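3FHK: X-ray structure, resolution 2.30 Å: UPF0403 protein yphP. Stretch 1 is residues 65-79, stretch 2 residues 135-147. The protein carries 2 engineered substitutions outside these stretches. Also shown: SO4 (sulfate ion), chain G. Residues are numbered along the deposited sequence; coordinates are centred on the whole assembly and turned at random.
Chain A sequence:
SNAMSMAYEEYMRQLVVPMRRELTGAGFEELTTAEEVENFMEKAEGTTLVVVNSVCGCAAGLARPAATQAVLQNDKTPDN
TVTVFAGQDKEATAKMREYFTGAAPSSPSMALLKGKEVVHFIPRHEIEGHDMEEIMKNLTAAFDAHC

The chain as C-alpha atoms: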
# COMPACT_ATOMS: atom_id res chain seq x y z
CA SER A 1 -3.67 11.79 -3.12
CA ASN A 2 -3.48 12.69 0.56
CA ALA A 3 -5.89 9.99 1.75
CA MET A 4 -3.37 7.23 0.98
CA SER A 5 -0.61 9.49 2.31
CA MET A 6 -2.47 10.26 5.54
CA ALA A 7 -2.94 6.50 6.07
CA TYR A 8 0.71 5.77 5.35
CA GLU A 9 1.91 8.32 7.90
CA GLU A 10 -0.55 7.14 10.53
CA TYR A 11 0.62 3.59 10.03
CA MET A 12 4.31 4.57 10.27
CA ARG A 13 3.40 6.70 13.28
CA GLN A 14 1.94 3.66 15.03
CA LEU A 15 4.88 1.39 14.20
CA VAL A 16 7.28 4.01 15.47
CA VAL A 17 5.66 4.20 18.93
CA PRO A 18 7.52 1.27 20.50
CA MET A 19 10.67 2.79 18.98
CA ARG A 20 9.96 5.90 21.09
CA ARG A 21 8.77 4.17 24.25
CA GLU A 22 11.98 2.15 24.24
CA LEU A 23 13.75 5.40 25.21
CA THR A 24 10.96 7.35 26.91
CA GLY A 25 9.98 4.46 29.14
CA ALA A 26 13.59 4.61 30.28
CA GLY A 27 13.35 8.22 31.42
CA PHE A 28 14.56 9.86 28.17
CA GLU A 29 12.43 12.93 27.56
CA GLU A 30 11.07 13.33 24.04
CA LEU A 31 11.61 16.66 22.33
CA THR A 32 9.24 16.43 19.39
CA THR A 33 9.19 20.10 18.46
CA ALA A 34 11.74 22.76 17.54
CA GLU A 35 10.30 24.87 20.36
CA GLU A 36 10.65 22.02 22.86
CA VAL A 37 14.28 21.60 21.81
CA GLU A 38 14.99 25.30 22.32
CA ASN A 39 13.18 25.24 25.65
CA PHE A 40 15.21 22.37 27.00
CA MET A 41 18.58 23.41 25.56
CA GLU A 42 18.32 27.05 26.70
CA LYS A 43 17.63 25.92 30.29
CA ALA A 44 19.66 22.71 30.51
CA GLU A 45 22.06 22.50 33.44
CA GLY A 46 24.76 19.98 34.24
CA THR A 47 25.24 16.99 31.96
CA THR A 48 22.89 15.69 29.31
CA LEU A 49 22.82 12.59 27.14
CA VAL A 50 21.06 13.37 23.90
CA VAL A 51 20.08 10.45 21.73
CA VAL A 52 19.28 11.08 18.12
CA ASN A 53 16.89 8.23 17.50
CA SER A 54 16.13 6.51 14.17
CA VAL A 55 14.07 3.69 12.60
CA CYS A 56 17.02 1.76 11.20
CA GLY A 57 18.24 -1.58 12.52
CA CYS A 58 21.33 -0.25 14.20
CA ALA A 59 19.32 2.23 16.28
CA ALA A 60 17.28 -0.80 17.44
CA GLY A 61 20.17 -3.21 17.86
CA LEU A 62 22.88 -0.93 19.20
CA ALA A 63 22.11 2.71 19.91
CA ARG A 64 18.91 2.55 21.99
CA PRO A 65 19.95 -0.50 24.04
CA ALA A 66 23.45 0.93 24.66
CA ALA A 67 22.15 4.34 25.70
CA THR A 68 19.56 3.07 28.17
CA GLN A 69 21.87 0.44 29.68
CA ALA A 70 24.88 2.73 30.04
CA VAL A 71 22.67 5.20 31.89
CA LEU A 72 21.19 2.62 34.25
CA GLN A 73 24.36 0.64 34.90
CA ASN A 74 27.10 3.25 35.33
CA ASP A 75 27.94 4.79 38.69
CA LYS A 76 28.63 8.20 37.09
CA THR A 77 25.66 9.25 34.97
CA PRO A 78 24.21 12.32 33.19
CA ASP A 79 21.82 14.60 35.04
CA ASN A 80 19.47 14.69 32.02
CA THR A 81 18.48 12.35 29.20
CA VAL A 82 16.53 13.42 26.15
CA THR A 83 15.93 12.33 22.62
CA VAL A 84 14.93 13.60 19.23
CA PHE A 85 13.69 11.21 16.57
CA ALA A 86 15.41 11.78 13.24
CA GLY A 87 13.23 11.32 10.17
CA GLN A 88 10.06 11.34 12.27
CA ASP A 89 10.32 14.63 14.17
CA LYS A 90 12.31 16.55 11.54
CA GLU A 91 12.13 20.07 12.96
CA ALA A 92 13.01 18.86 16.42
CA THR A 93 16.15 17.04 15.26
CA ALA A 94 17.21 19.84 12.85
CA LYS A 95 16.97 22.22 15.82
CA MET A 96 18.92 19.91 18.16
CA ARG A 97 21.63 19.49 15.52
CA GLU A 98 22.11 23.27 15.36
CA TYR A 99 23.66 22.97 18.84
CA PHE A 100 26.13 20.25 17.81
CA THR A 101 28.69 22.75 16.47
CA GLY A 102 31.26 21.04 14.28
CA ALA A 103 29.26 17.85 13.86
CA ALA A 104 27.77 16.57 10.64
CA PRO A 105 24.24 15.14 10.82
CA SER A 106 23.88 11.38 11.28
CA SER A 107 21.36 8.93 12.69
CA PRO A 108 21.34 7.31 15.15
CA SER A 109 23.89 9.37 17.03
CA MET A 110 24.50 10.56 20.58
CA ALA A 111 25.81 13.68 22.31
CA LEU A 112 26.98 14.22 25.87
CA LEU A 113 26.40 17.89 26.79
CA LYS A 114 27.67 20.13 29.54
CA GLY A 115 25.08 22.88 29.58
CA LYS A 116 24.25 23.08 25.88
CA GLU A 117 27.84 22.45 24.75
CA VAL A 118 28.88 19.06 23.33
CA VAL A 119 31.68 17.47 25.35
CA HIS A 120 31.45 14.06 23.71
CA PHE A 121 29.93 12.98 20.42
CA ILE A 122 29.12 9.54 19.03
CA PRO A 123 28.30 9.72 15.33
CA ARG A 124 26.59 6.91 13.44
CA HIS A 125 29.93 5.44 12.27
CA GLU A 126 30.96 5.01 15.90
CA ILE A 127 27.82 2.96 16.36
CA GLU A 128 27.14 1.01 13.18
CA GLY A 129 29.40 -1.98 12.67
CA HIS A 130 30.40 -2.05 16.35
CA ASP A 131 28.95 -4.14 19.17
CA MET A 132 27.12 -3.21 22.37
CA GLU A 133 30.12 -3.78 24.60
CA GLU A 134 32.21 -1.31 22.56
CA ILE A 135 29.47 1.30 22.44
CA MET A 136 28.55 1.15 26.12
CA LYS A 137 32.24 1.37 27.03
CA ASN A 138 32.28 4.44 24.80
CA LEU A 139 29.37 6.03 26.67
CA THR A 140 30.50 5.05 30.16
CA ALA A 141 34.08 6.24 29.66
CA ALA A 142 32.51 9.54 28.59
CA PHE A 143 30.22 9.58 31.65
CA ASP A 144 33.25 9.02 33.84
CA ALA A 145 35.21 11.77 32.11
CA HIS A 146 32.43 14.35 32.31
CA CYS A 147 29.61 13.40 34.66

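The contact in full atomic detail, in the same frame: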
# COMPACT_ATOMS: atom_id res chain seq x y z
N PRO A 65 19.62 0.39 22.92
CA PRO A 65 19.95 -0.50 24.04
C PRO A 65 21.19 0.01 24.79
O PRO A 65 21.23 -0.03 26.02
CB PRO A 65 20.24 -1.84 23.36
CG PRO A 65 19.61 -1.75 22.00
CD PRO A 65 19.57 -0.31 21.62
N ALA A 66 22.19 0.48 24.04
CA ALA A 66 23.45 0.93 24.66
C ALA A 66 23.22 2.16 25.52
O ALA A 66 23.75 2.26 26.62
CB ALA A 66 24.49 1.22 23.60
N ALA A 67 22.42 3.09 25.01
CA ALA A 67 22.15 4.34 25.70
C ALA A 67 21.42 4.11 27.02
O ALA A 67 21.77 4.69 28.04
CB ALA A 67 21.33 5.26 24.81
N THR A 68 20.39 3.28 26.98
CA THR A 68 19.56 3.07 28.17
C THR A 68 20.29 2.23 29.23
O THR A 68 20.11 2.44 30.42
CB THR A 68 18.18 2.45 27.82
OG1 THR A 68 18.35 1.14 27.27
CG2 THR A 68 17.45 3.33 26.81
N GLN A 69 21.11 1.29 28.77
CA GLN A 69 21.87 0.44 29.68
C GLN A 69 23.05 1.17 30.30
O GLN A 69 23.32 1.02 31.50
CB GLN A 69 22.32 -0.85 28.97
CG GLN A 69 21.17 -1.83 28.71
CD GLN A 69 21.50 -2.91 27.69
OE1 GLN A 69 20.66 -3.29 26.88
NE2 GLN A 69 22.74 -3.40 27.72
N ALA A 70 23.75 1.98 29.51
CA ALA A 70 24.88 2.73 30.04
C ALA A 70 24.40 3.65 31.16
O ALA A 70 25.05 3.77 32.20
CB ALA A 70 25.56 3.55 28.92
N VAL A 71 23.24 4.25 30.94
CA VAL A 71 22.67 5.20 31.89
C VAL A 71 22.18 4.56 33.18
O VAL A 71 22.20 5.19 34.25
CB VAL A 71 21.54 6.00 31.22
CG1 VAL A 71 20.47 6.36 32.20
CG2 VAL A 71 22.12 7.26 30.55
N LEU A 72 21.74 3.31 33.09
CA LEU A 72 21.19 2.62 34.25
C LEU A 72 22.26 1.88 35.03
O LEU A 72 22.12 1.64 36.23
CB LEU A 72 20.10 1.65 33.79
CG LEU A 72 18.76 2.25 33.39
CD1 LEU A 72 17.88 1.17 32.77
CD2 LEU A 72 18.07 2.88 34.61
N GLN A 73 23.34 1.52 34.33
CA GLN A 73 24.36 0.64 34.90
C GLN A 73 25.58 1.36 35.47
O GLN A 73 26.23 0.85 36.38
CB GLN A 73 24.79 -0.38 33.85
CG GLN A 73 23.71 -1.41 33.54
CD GLN A 73 24.07 -2.31 32.38
OE1 GLN A 73 23.19 -2.77 31.65
NE2 GLN A 73 25.37 -2.54 32.18
N ASN A 74 25.89 2.53 34.93
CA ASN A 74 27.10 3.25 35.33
C ASN A 74 26.92 4.00 36.64
O ASN A 74 25.87 4.58 36.90
CB ASN A 74 27.52 4.22 34.22
CG ASN A 74 29.02 4.48 34.22
OD1 ASN A 74 29.82 3.55 34.17
ND2 ASN A 74 29.40 5.75 34.26
N ASP A 75 27.96 4.00 37.47
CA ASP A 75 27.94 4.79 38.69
C ASP A 75 27.78 6.28 38.36
O ASP A 75 26.84 6.93 38.81
CB ASP A 75 29.20 4.55 39.52
CG ASP A 75 29.35 5.54 40.67
OD1 ASP A 75 28.31 6.08 41.13
OD2 ASP A 75 30.49 5.78 41.11
N LYS A 76 28.72 6.81 37.57
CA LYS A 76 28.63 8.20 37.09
C LYS A 76 27.70 8.30 35.89
O LYS A 76 27.89 7.60 34.90
CB LYS A 76 30.01 8.75 36.73
CG LYS A 76 30.74 9.38 37.90
CD LYS A 76 32.24 9.37 37.70
CE LYS A 76 32.96 9.85 38.96
N THR A 77 26.71 9.18 35.98
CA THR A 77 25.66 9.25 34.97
C THR A 77 25.20 10.69 34.71
O THR A 77 25.35 11.56 35.57
CB THR A 77 24.44 8.41 35.40
OG1 THR A 77 23.61 8.12 34.27
CG2 THR A 77 23.63 9.15 36.46
N PRO A 78 24.66 10.95 33.51
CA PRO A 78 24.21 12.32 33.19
C PRO A 78 23.04 12.75 34.05
O PRO A 78 22.25 11.91 34.48
CB PRO A 78 23.77 12.23 31.72
CG PRO A 78 24.42 10.99 31.19
CD PRO A 78 24.52 10.04 32.35
N ASP A 79 22.94 14.05 34.32
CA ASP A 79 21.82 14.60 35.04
C ASP A 79 20.53 14.55 34.22
O ASP A 79 19.44 14.39 34.76
CB ASP A 79 22.13 16.04 35.45
CG ASP A 79 23.43 16.15 36.22
OD1 ASP A 79 23.57 15.47 37.27
OD2 ASP A 79 24.32 16.90 35.78
N ILE A 135 30.21 0.05 22.40
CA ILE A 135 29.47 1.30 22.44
C ILE A 135 29.17 1.75 23.86
O ILE A 135 29.27 2.93 24.17
CB ILE A 135 28.19 1.22 21.60
CG1 ILE A 135 28.51 0.60 20.24
CG2 ILE A 135 27.57 2.61 21.42
CD1 ILE A 135 27.41 0.75 19.22
N MET A 136 28.81 0.81 24.73
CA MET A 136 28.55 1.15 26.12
C MET A 136 29.82 1.61 26.83
O MET A 136 29.79 2.54 27.64
CB MET A 136 27.90 -0.03 26.85
CG MET A 136 26.44 0.20 27.20
SD MET A 136 25.77 -1.22 28.06
CE MET A 136 26.27 -2.47 26.89
N LYS A 137 30.95 0.97 26.50
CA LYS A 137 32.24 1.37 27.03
C LYS A 137 32.57 2.78 26.56
O LYS A 137 33.19 3.56 27.28
CB LYS A 137 33.33 0.39 26.56
CG LYS A 137 34.72 0.66 27.14
N ASN A 138 32.13 3.10 25.35
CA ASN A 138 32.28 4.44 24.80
C ASN A 138 31.51 5.43 25.66
O ASN A 138 32.07 6.42 26.14
CB ASN A 138 31.77 4.47 23.36
CG ASN A 138 32.03 5.79 22.66
OD1 ASN A 138 32.19 6.83 23.30
ND2 ASN A 138 32.07 5.76 21.33
N LEU A 139 30.22 5.17 25.86
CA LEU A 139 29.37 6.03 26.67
C LEU A 139 29.87 6.17 28.10
O LEU A 139 29.99 7.28 28.62
CB LEU A 139 27.94 5.49 26.70
CG LEU A 139 27.04 5.86 25.53
CD1 LEU A 139 25.77 5.03 25.52
CD2 LEU A 139 26.72 7.34 25.58
N THR A 140 30.16 5.04 28.74
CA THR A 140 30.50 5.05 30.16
C THR A 140 31.84 5.74 30.44
O THR A 140 31.98 6.42 31.45
CB THR A 140 30.49 3.62 30.78
OG1 THR A 140 31.44 2.79 30.11
CG2 THR A 140 29.12 3.00 30.65
N ALA A 141 32.80 5.56 29.55
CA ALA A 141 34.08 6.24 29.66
C ALA A 141 33.87 7.75 29.53
O ALA A 141 34.59 8.54 30.15
CB ALA A 141 35.05 5.75 28.61
N ALA A 142 32.89 8.14 28.72
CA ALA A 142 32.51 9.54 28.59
C ALA A 142 31.81 10.02 29.85
O ALA A 142 32.11 11.10 30.34
CB ALA A 142 31.63 9.74 27.36
N PHE A 143 30.89 9.22 30.39
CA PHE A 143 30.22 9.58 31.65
C PHE A 143 31.24 9.80 32.76
O PHE A 143 31.13 10.73 33.54
CB PHE A 143 29.23 8.50 32.10
CG PHE A 143 28.05 8.32 31.18
CD1 PHE A 143 27.21 7.22 31.32
CD2 PHE A 143 27.80 9.24 30.17
CE1 PHE A 143 26.12 7.04 30.48
CE2 PHE A 143 26.71 9.06 29.32
CZ PHE A 143 25.87 7.96 29.48
N ASP A 144 32.24 8.92 32.81
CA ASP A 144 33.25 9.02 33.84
C ASP A 144 34.13 10.25 33.65
O ASP A 144 34.56 10.88 34.61
CB ASP A 144 34.08 7.74 33.89
CG ASP A 144 33.25 6.53 34.33
OD1 ASP A 144 32.13 6.75 34.86
OD2 ASP A 144 33.70 5.38 34.15
N ALA A 145 34.38 10.61 32.40
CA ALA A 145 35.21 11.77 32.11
C ALA A 145 34.49 13.07 32.43
O ALA A 145 35.13 14.05 32.81
CB ALA A 145 35.65 11.75 30.65
N HIS A 146 33.17 13.08 32.30
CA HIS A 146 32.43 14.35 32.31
C HIS A 146 31.33 14.48 33.34
O HIS A 146 30.99 15.60 33.75
CB HIS A 146 31.87 14.62 30.91
CG HIS A 146 32.93 14.76 29.87
ND1 HIS A 146 33.73 15.88 29.79
CD2 HIS A 146 33.34 13.92 28.90
CE1 HIS A 146 34.59 15.72 28.79
NE2 HIS A 146 34.37 14.54 28.23
N CYS A 147 30.76 13.36 33.76
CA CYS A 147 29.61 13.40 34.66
C CYS A 147 30.06 13.32 36.11
O CYS A 147 31.26 13.33 36.39
CB CYS A 147 28.65 12.26 34.33
SG CYS A 147 27.99 12.35 32.64
OXT CYS A 147 29.23 13.24 37.02
S SO4 G . 36.26 12.86 25.22
O1 SO4 G . 35.78 13.26 23.90
O2 SO4 G . 36.89 11.55 25.09
O3 SO4 G . 37.24 13.82 25.72
O4 SO4 G . 35.13 12.80 26.15
O HOH W 1 32.42 3.10 34.48
O HOH W 2 31.24 5.32 37.00
O HOH W 3 27.14 15.15 35.75

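What lets the two helices come close at the apolar centre? Helix 65-73 and helix 135-146 run in broadly the same direction, their axes 44° apart and 9.1 Å from each other at closest approach. Small side chains line the first helix here. The methyl of Ala 70 is a knob in a hole formed by Met 136, Leu 139, Thr 140 and Phe 143, with its CB 3.7 Å from Leu 139 CD1 and 3.9 Å from Met 136 CG. In return, Met 136 sits among Ala 66, Gln 69, Ala 70 and Gln 73, its SD 3.6 Å from Gln 69 CB. One turn back from Ala 70, Ala 66 CB lies 4.0 Å from Ile 135 CG2, and Ala 66 O lies 3.4 Å from Met 136 CG, so backbone as well as methyl is in van der Waals contact.

How is the Phe 143 ring enclosed? The CA-to-CB bond of Phe 143 points toward stretch 1, chi1 is m, and both helix and loop of that stretch touch the ring. Ala 70 CB approaches CE1 of Phe 143 at 3.9 Å, and Val 71 CG2 lies 4.0 Å from Phe 143 CZ. Over one face lies Pro 78, whose CD is 3.7 Å from the centroid of the Phe 143 ring and only 7° off its normal. This is a CH-pi contact, in which the slightly positive hydrogens beside the proline nitrogen meet the ring's electron cloud. Pro 78 also borders the chain's last residue: its CG is 4.1 Å from Cys 147 SG.

What does the chain do once the first helix ends? Asn 74 is the first residue to leave helical geometry, although its N still bonds to Ala 70 O at 3.1 Å. The loop then stays beside the second helix, bringing Lys 76 near Asp 144 and Pro 78 near Cys 147. Thr 77 OG1 donates to Val 71 O at 3.3 Å, tying this loop back to its own helix.

Which polar groups finish the edge? Asn 74 ND2 donates to Asp 144 OD1 at 3.0 Å, the one direct hydrogen bond between the stretches, and also to Lys 76 O within its own loop, at a very short 2.5 Å. Water reinforces the pairing: one molecule donates to Asn 74 OD1 (2.7 Å) and Asp 144 OD2 (2.6 Å), while another accepts from Lys 76 N (3.0 Å) and donates to Asp 144 OD1 (2.7 Å). Both carboxylate oxygens of Asp 144 are thus engaged at this solvent-facing margin.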